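Soluble inorganic pyrophosphatase (Toxoplasma gondii, PDB 5WRT) probably hydrolyses inorganic pyrophosphate to phosphate in a magnesium-dependent reaction. Local coordinates at residues 14-19 with 65-70; 74-77 with 81-84. All coordinates share one frame; numbering follows the deposited sequence.

Overall arrangement
The crystallised piece of this longer protein contains its pyrophosphatase-family part. Interactions 1 and 2 come in series along the chain and illustrate how one short strand can separate two different kinds of loop contact. The 65-70 loop leads into strand 72-74, and interaction 2 opens where that strand ends. Strand 72-74 belongs to a three-stranded antiparallel sheet with 57-63 and 84-89, whereas strand 16-20 belongs to a separate N-terminal one. The two contacts have centres about 15 Å apart on the same side of the chain's centre. Interaction 1 thus sets the 65-70 turn against the sheet of strands 3-7, 16-20 and 26-27, and interaction 2 closes a loop nearer the magnesium site.

Interaction 1: 14-19 with 65-70; sequences DFRVLL and LRLPFT
The guanidinium of R16 meets the methyl end of L67 at a slant, NH2 standing 4.0 Å from CD1, while F69 touches L18 through its CB and not through its ring, which leads away from the strand. The motif is a type II beta turn, L67 to T70, set against the middle strand of a three-stranded antiparallel meander, strand 16-20, which lies between 3-7 and 26-27. P68 and F69 occupy the two central positions of the turn. F69 takes up a left-handed backbone conformation (phi 69°), common for the third residue of this turn type, and a T70 N to L67 O bond of 3.1 Å closes it.

R16 reaches across because its CG lies opposite the backbone N (chi1 156°) and the chain then kinks at chi3, bringing the charged end beside the leucine. R16 and L67 also both touch M73 of strand 72-74. Further along, L18 and F69 cross at about a right angle, with L18 CD2 4.2 Å from F69 CB. These are modest, loosely spaced surface contacts, away from the magnesium site. Outside the two segments, the backbones of V17 and I72 are hydrogen-bonded, which ties the same strand to the chain just beyond the turn, and T70 OG1 is hydrogen-bonded to S28 OG. Between the segments themselves the polar connection runs through solvent: one water accepts from L19 N at 2.9 Å and donates to F69 O at 3.0 Å.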
ATOM      1  N   ASP A  14       9.362 -13.349 -22.395  1.00 49.03           N
ATOM      2  CA  ASP A  14       8.949 -13.151 -23.779  1.00 50.90           C
ATOM      3  C   ASP A  14       7.575 -12.506 -23.916  1.00 49.40           C
ATOM      4  O   ASP A  14       7.142 -12.244 -25.043  1.00 49.51           O
ATOM      5  CB  ASP A  14       8.970 -14.484 -24.538  1.00 53.72           C
ATOM      6  CG  ASP A  14       7.965 -15.489 -23.997  1.00 55.79           C
ATOM      7  OD1 ASP A  14       7.367 -15.235 -22.930  1.00 53.85           O
ATOM      8  OD2 ASP A  14       7.777 -16.541 -24.644  1.00 59.42           O
ATOM      9  N   PHE A  15       6.879 -12.247 -22.812  1.00 50.47           N
ATOM     10  CA  PHE A  15       5.533 -11.704 -22.907  1.00 49.00           C
ATOM     11  C   PHE A  15       5.588 -10.280 -23.439  1.00 46.50           C
ATOM     12  O   PHE A  15       6.425  -9.474 -23.021  1.00 46.40           O
ATOM     13  CB  PHE A  15       4.836 -11.735 -21.547  1.00 46.22           C
ATOM     14  CG  PHE A  15       3.401 -11.289 -21.593  1.00 46.66           C
ATOM     15  CD1 PHE A  15       2.421 -12.131 -22.095  1.00 47.56           C
ATOM     16  CD2 PHE A  15       3.030 -10.032 -21.146  1.00 43.93           C
ATOM     17  CE1 PHE A  15       1.099 -11.731 -22.144  1.00 47.46           C
ATOM     18  CE2 PHE A  15       1.707  -9.624 -21.194  1.00 43.11           C
ATOM     19  CZ  PHE A  15       0.741 -10.477 -21.696  1.00 43.15           C
ATOM     20  N   ARG A  16       4.684  -9.969 -24.363  1.00 43.94           N
ATOM     21  CA  ARG A  16       4.715  -8.682 -25.041  1.00 42.55           C
ATOM     22  C   ARG A  16       3.337  -8.398 -25.619  1.00 43.56           C
ATOM     23  O   ARG A  16       2.699  -9.291 -26.181  1.00 43.80           O
ATOM     24  CB  ARG A  16       5.789  -8.687 -26.139  1.00 43.36           C
ATOM     25  CG  ARG A  16       5.590  -7.690 -27.268  1.00 45.84           C
ATOM     26  CD  ARG A  16       6.438  -8.071 -28.483  1.00 48.88           C
ATOM     27  NE  ARG A  16       7.862  -8.158 -28.164  1.00 54.59           N
ATOM     28  CZ  ARG A  16       8.810  -7.421 -28.739  1.00 56.64           C
ATOM     29  NH1 ARG A  16       8.489  -6.532 -29.671  1.00 52.98           N
ATOM     30  NH2 ARG A  16      10.080  -7.572 -28.382  1.00 56.35           N
ATOM     31  N   VAL A  17       2.887  -7.155 -25.474  1.00 40.82           N
ATOM     32  CA  VAL A  17       1.599  -6.713 -25.995  1.00 38.57           C
ATOM     33  C   VAL A  17       1.846  -5.596 -26.997  1.00 40.77           C
ATOM     34  O   VAL A  17       2.444  -4.566 -26.656  1.00 39.13           O
ATOM     35  CB  VAL A  17       0.657  -6.242 -24.875  1.00 38.31           C
ATOM     36  CG1 VAL A  17      -0.661  -5.766 -25.462  1.00 38.50           C
ATOM     37  CG2 VAL A  17       0.426  -7.360 -23.869  1.00 38.73           C
ATOM     38  N   LEU A  18       1.384  -5.800 -28.225  1.00 41.27           N
ATOM     39  CA  LEU A  18       1.488  -4.826 -29.297  1.00 41.76           C
ATOM     40  C   LEU A  18       0.096  -4.349 -29.684  1.00 44.23           C
ATOM     41  O   LEU A  18      -0.897  -5.057 -29.490  1.00 43.99           O
ATOM     42  CB  LEU A  18       2.200  -5.416 -30.517  1.00 44.96           C
ATOM     43  CG  LEU A  18       3.687  -5.721 -30.336  1.00 44.83           C
ATOM     44  CD1 LEU A  18       4.089  -6.952 -31.133  1.00 48.95           C
ATOM     45  CD2 LEU A  18       4.527  -4.520 -30.743  1.00 45.45           C
ATOM     46  N   LEU A  19       0.027  -3.139 -30.227  1.00 43.50           N
ATOM     47  CA  LEU A  19      -1.236  -2.521 -30.598  1.00 43.74           C
ATOM     48  C   LEU A  19      -1.320  -2.365 -32.109  1.00 47.15           C
ATOM     49  O   LEU A  19      -0.318  -2.080 -32.773  1.00 47.76           O
ATOM     50  CB  LEU A  19      -1.402  -1.157 -29.926  1.00 43.29           C
ATOM     51  CG  LEU A  19      -1.668  -1.175 -28.421  1.00 41.82           C
ATOM     52  CD1 LEU A  19      -2.191   0.171 -27.975  1.00 41.78           C
ATOM     53  CD2 LEU A  19      -2.653  -2.276 -28.066  1.00 43.25           C
ATOM     54  N   LEU A  65      10.050   2.029 -24.757  1.00 32.68           N
ATOM     55  CA  LEU A  65      10.171   3.151 -25.681  1.00 34.64           C
ATOM     56  C   LEU A  65      11.315   2.985 -26.678  1.00 36.68           C
ATOM     57  O   LEU A  65      11.296   3.632 -27.730  1.00 36.95           O
ATOM     58  CB  LEU A  65      10.351   4.450 -24.891  1.00 32.59           C
ATOM     59  CG  LEU A  65       9.267   4.744 -23.848  1.00 32.63           C
ATOM     60  CD1 LEU A  65       9.442   6.134 -23.254  1.00 31.41           C
ATOM     61  CD2 LEU A  65       7.871   4.583 -24.439  1.00 30.71           C
ATOM     62  N   ARG A  66      12.301   2.136 -26.384  1.00 36.43           N
ATOM     63  CA  ARG A  66      13.400   1.926 -27.322  1.00 38.29           C
ATOM     64  C   ARG A  66      13.009   1.019 -28.480  1.00 40.32           C
ATOM     65  O   ARG A  66      13.599   1.114 -29.561  1.00 42.59           O
ATOM     66  CB  ARG A  66      14.617   1.344 -26.603  1.00 39.66           C
ATOM     67  CG  ARG A  66      15.410   2.360 -25.799  1.00 41.40           C
ATOM     68  CD  ARG A  66      16.510   1.688 -24.993  1.00 46.08           C
ATOM     69  NE  ARG A  66      17.298   0.763 -25.805  1.00 50.75           N
ATOM     70  CZ  ARG A  66      18.596   0.907 -26.056  1.00 51.82           C
ATOM     71  NH1 ARG A  66      19.258   1.940 -25.554  1.00 49.66           N
ATOM     72  NH2 ARG A  66      19.233   0.015 -26.805  1.00 51.79           N
ATOM     73  N   LEU A  67      12.028   0.148 -28.280  1.00 39.12           N
ATOM     74  CA  LEU A  67      11.716  -0.877 -29.262  1.00 40.35           C
ATOM     75  C   LEU A  67      10.767  -0.332 -30.326  1.00 41.66           C
ATOM     76  O   LEU A  67      10.030   0.628 -30.076  1.00 38.20           O
ATOM     77  CB  LEU A  67      11.080  -2.083 -28.576  1.00 38.93           C
ATOM     78  CG  LEU A  67      11.901  -2.711 -27.448  1.00 39.68           C
ATOM     79  CD1 LEU A  67      11.289  -4.029 -27.005  1.00 39.47           C
ATOM     80  CD2 LEU A  67      13.347  -2.910 -27.880  1.00 44.47           C
ATOM     81  N   PRO A  68      10.776  -0.915 -31.525  1.00 44.25           N
ATOM     82  CA  PRO A  68       9.837  -0.471 -32.562  1.00 42.67           C
ATOM     83  C   PRO A  68       8.398  -0.721 -32.133  1.00 39.44           C
ATOM     84  O   PRO A  68       8.059  -1.797 -31.635  1.00 38.67           O
ATOM     85  CB  PRO A  68      10.228  -1.314 -33.782  1.00 44.69           C
ATOM     86  CG  PRO A  68      10.945  -2.497 -33.216  1.00 47.90           C
ATOM     87  CD  PRO A  68      11.667  -1.983 -32.009  1.00 46.22           C
ATOM     88  N   PHE A  69       7.562   0.304 -32.307  1.00 39.77           N
ATOM     89  CA  PHE A  69       6.148   0.330 -31.936  1.00 37.96           C
ATOM     90  C   PHE A  69       5.936   0.341 -30.429  1.00 36.33           C
ATOM     91  O   PHE A  69       4.793   0.194 -29.975  1.00 35.75           O
ATOM     92  CB  PHE A  69       5.372  -0.840 -32.556  1.00 39.40           C
ATOM     93  CG  PHE A  69       5.290  -0.783 -34.053  1.00 41.76           C
ATOM     94  CD1 PHE A  69       4.670   0.282 -34.685  1.00 41.42           C
ATOM     95  CD2 PHE A  69       5.852  -1.783 -34.830  1.00 45.39           C
ATOM     96  CE1 PHE A  69       4.599   0.342 -36.064  1.00 45.55           C
ATOM     97  CE2 PHE A  69       5.786  -1.728 -36.210  1.00 47.54           C
ATOM     98  CZ  PHE A  69       5.157  -0.662 -36.827  1.00 46.76           C
ATOM     99  N   THR A  70       6.999   0.516 -29.645  1.00 36.49           N
ATOM    100  CA  THR A  70       6.923   0.716 -28.203  1.00 37.84           C
ATOM    101  C   THR A  70       5.970  -0.272 -27.507  1.00 35.65           C
ATOM    102  O   THR A  70       5.002   0.129 -26.889  1.00 36.00           O
ATOM    103  CB  THR A  70       6.520   2.148 -27.877  1.00 34.44           C
ATOM    104  OG1 THR A  70       5.177   2.385 -28.314  1.00 34.42           O
ATOM    105  CG2 THR A  70       7.447   3.126 -28.580  1.00 35.19           C
TER
HETATM  106  O   HOH W   1       2.380  -1.436 -30.532  1.00 38.35           O

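Interaction 2: 74-77 with 81-84; sequences QDLK and SLRE
The backbones of L76 and L82 form a single beta bridge, their CA atoms 4.8 Å apart, with the bonding pattern of a non-hydrogen-bonded antiparallel pair: R83 N gives to D75 O at 2.9 Å on one side of it, and K77 N to S81 O, also at 2.9 Å, on the other. The latter bond is nearly straight (172° at the hydrogen).

Side chains add to the contact. D75 and R83 run alongside each other, pointing the same way, and form a salt bridge of 2.8 Å between OD2 and NH1. The carboxylate oxygen lies near the guanidinium plane, yet the nitrogen approaches it from above the carboxylate, the two planes being 37° apart. K77 CG covers one face of that guanidinium, offset toward the rim, so an aliphatic stem packs over a charged group.

At the other end, Q74 stretches out with CG opposite its backbone N (chi1 -171°), laying its amide against L82 CB and sending NE2 to R83 O at 3.1 Å. R83 O lies in the amide plane of Q74, whereas NE2 sits above the plane of the R83 carbonyl. NE2 also gives to a water that donates to E84 OE2, while E84 OE1 is paired in a salt bridge with R58. L82 CD2 meets L76 CD2 at 3.7 Å.

The loop connects strands 72-74 and 84-89, which flank strand 57-63 in an antiparallel sheet; there K60 is backbone-bonded to both D75 and R83, and Q74 packs on R59 and M61.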
ATOM      1  N   GLN A  74       7.365  -6.579 -19.522  1.00 37.25           N
ATOM      2  CA  GLN A  74       7.705  -6.483 -18.110  1.00 35.47           C
ATOM      3  C   GLN A  74       9.100  -5.894 -17.943  1.00 37.73           C
ATOM      4  O   GLN A  74      10.039  -6.264 -18.655  1.00 38.42           O
ATOM      5  CB  GLN A  74       7.623  -7.852 -17.437  1.00 35.36           C
ATOM      6  CG  GLN A  74       7.763  -7.794 -15.925  1.00 35.25           C
ATOM      7  CD  GLN A  74       7.266  -9.053 -15.246  1.00 36.16           C
ATOM      8  OE1 GLN A  74       6.772  -9.970 -15.900  1.00 39.04           O
ATOM      9  NE2 GLN A  74       7.387  -9.099 -13.924  1.00 35.71           N
ATOM     10  N   ASP A  75       9.224  -4.958 -17.005  1.00 37.08           N
ATOM     11  CA  ASP A  75      10.509  -4.335 -16.727  1.00 38.80           C
ATOM     12  C   ASP A  75      11.502  -5.366 -16.200  1.00 40.22           C
ATOM     13  O   ASP A  75      11.130  -6.354 -15.563  1.00 39.53           O
ATOM     14  CB  ASP A  75      10.334  -3.199 -15.717  1.00 36.99           C
ATOM     15  CG  ASP A  75      11.560  -2.312 -15.614  1.00 38.59           C
ATOM     16  OD1 ASP A  75      12.249  -2.123 -16.638  1.00 41.23           O
ATOM     17  OD2 ASP A  75      11.828  -1.797 -14.508  1.00 39.49           O
ATOM     18  N   LEU A  76      12.782  -5.126 -16.475  1.00 43.01           N
ATOM     19  CA  LEU A  76      13.863  -6.001 -16.045  1.00 44.58           C
ATOM     20  C   LEU A  76      14.745  -5.303 -15.020  1.00 44.24           C
ATOM     21  O   LEU A  76      14.977  -4.093 -15.104  1.00 42.79           O
ATOM     22  CB  LEU A  76      14.714  -6.455 -17.235  1.00 45.85           C
ATOM     23  CG  LEU A  76      13.987  -7.150 -18.387  1.00 47.48           C
ATOM     24  CD1 LEU A  76      14.966  -7.536 -19.488  1.00 48.13           C
ATOM     25  CD2 LEU A  76      13.235  -8.372 -17.883  1.00 47.96           C
ATOM     26  N   LYS A  77      15.223  -6.076 -14.046  1.00 48.63           N
ATOM     27  CA  LYS A  77      16.288  -5.658 -13.143  1.00 49.61           C
ATOM     28  C   LYS A  77      17.634  -5.689 -13.865  1.00 52.49           C
ATOM     29  O   LYS A  77      17.761  -6.217 -14.973  1.00 53.62           O
ATOM     30  CB  LYS A  77      16.338  -6.578 -11.922  1.00 49.72           C
ATOM     31  CG  LYS A  77      15.220  -6.388 -10.916  1.00 48.07           C
ATOM     32  CD  LYS A  77      15.263  -7.493  -9.873  1.00 45.73           C
ATOM     33  CE  LYS A  77      14.036  -7.468  -8.984  1.00 46.58           C
ATOM     34  NZ  LYS A  77      13.679  -8.835  -8.510  1.00 47.50           N
ATOM     35  N   SER A  81      16.451 -10.278 -14.238  1.00 50.08           N
ATOM     36  CA  SER A  81      15.247 -10.953 -13.785  1.00 49.41           C
ATOM     37  C   SER A  81      14.050 -10.021 -13.923  1.00 48.32           C
ATOM     38  O   SER A  81      14.189  -8.794 -13.922  1.00 46.83           O
ATOM     39  CB  SER A  81      15.399 -11.409 -12.336  1.00 49.47           C
ATOM     40  OG  SER A  81      15.947 -10.375 -11.538  1.00 48.83           O
ATOM     41  N   LEU A  82      12.869 -10.617 -14.059  1.00 46.43           N
ATOM     42  CA  LEU A  82      11.643  -9.837 -14.158  1.00 43.40           C
ATOM     43  C   LEU A  82      11.410  -9.030 -12.887  1.00 41.44           C
ATOM     44  O   LEU A  82      11.522  -9.553 -11.774  1.00 41.14           O
ATOM     45  CB  LEU A  82      10.462 -10.770 -14.414  1.00 42.66           C
ATOM     46  CG  LEU A  82      10.518 -11.501 -15.753  1.00 46.26           C
ATOM     47  CD1 LEU A  82       9.407 -12.521 -15.837  1.00 45.09           C
ATOM     48  CD2 LEU A  82      10.421 -10.509 -16.901  1.00 43.54           C
ATOM     49  N   ARG A  83      11.096  -7.749 -13.053  1.00 40.55           N
ATOM     50  CA  ARG A  83      10.884  -6.848 -11.929  1.00 40.08           C
ATOM     51  C   ARG A  83       9.398  -6.742 -11.617  1.00 37.17           C
ATOM     52  O   ARG A  83       8.576  -6.558 -12.522  1.00 35.85           O
ATOM     53  CB  ARG A  83      11.474  -5.463 -12.206  1.00 38.88           C
ATOM     54  CG  ARG A  83      10.997  -4.389 -11.236  1.00 40.01           C
ATOM     55  CD  ARG A  83      11.655  -3.040 -11.492  1.00 39.20           C
ATOM     56  NE  ARG A  83      12.998  -2.985 -10.921  1.00 43.64           N
ATOM     57  CZ  ARG A  83      14.102  -2.709 -11.608  1.00 47.67           C
ATOM     58  NH1 ARG A  83      14.032  -2.449 -12.906  1.00 45.60           N
ATOM     59  NH2 ARG A  83      15.278  -2.688 -10.992  1.00 47.91           N
ATOM     60  N   GLU A  84       9.063  -6.859 -10.338  1.00 35.36           N
ATOM     61  CA  GLU A  84       7.719  -6.630  -9.834  1.00 35.36           C
ATOM     62  C   GLU A  84       7.769  -5.532  -8.783  1.00 34.37           C
ATOM     63  O   GLU A  84       8.807  -5.304  -8.154  1.00 35.35           O
ATOM     64  CB  GLU A  84       7.119  -7.895  -9.210  1.00 34.05           C
ATOM     65  CG  GLU A  84       6.940  -9.065 -10.156  1.00 37.10           C
ATOM     66  CD  GLU A  84       6.201 -10.217  -9.499  1.00 38.21           C
ATOM     67  OE1 GLU A  84       5.892 -10.114  -8.290  1.00 36.45           O
ATOM     68  OE2 GLU A  84       5.931 -11.225 -10.186  1.00 38.01           O
TER
HETATM   69  O   HOH W   2       6.740 -11.750 -12.552  1.00 39.48           O
HETATM   70  O   HOH W   3      10.938  -7.827  -8.394  1.00 39.08           O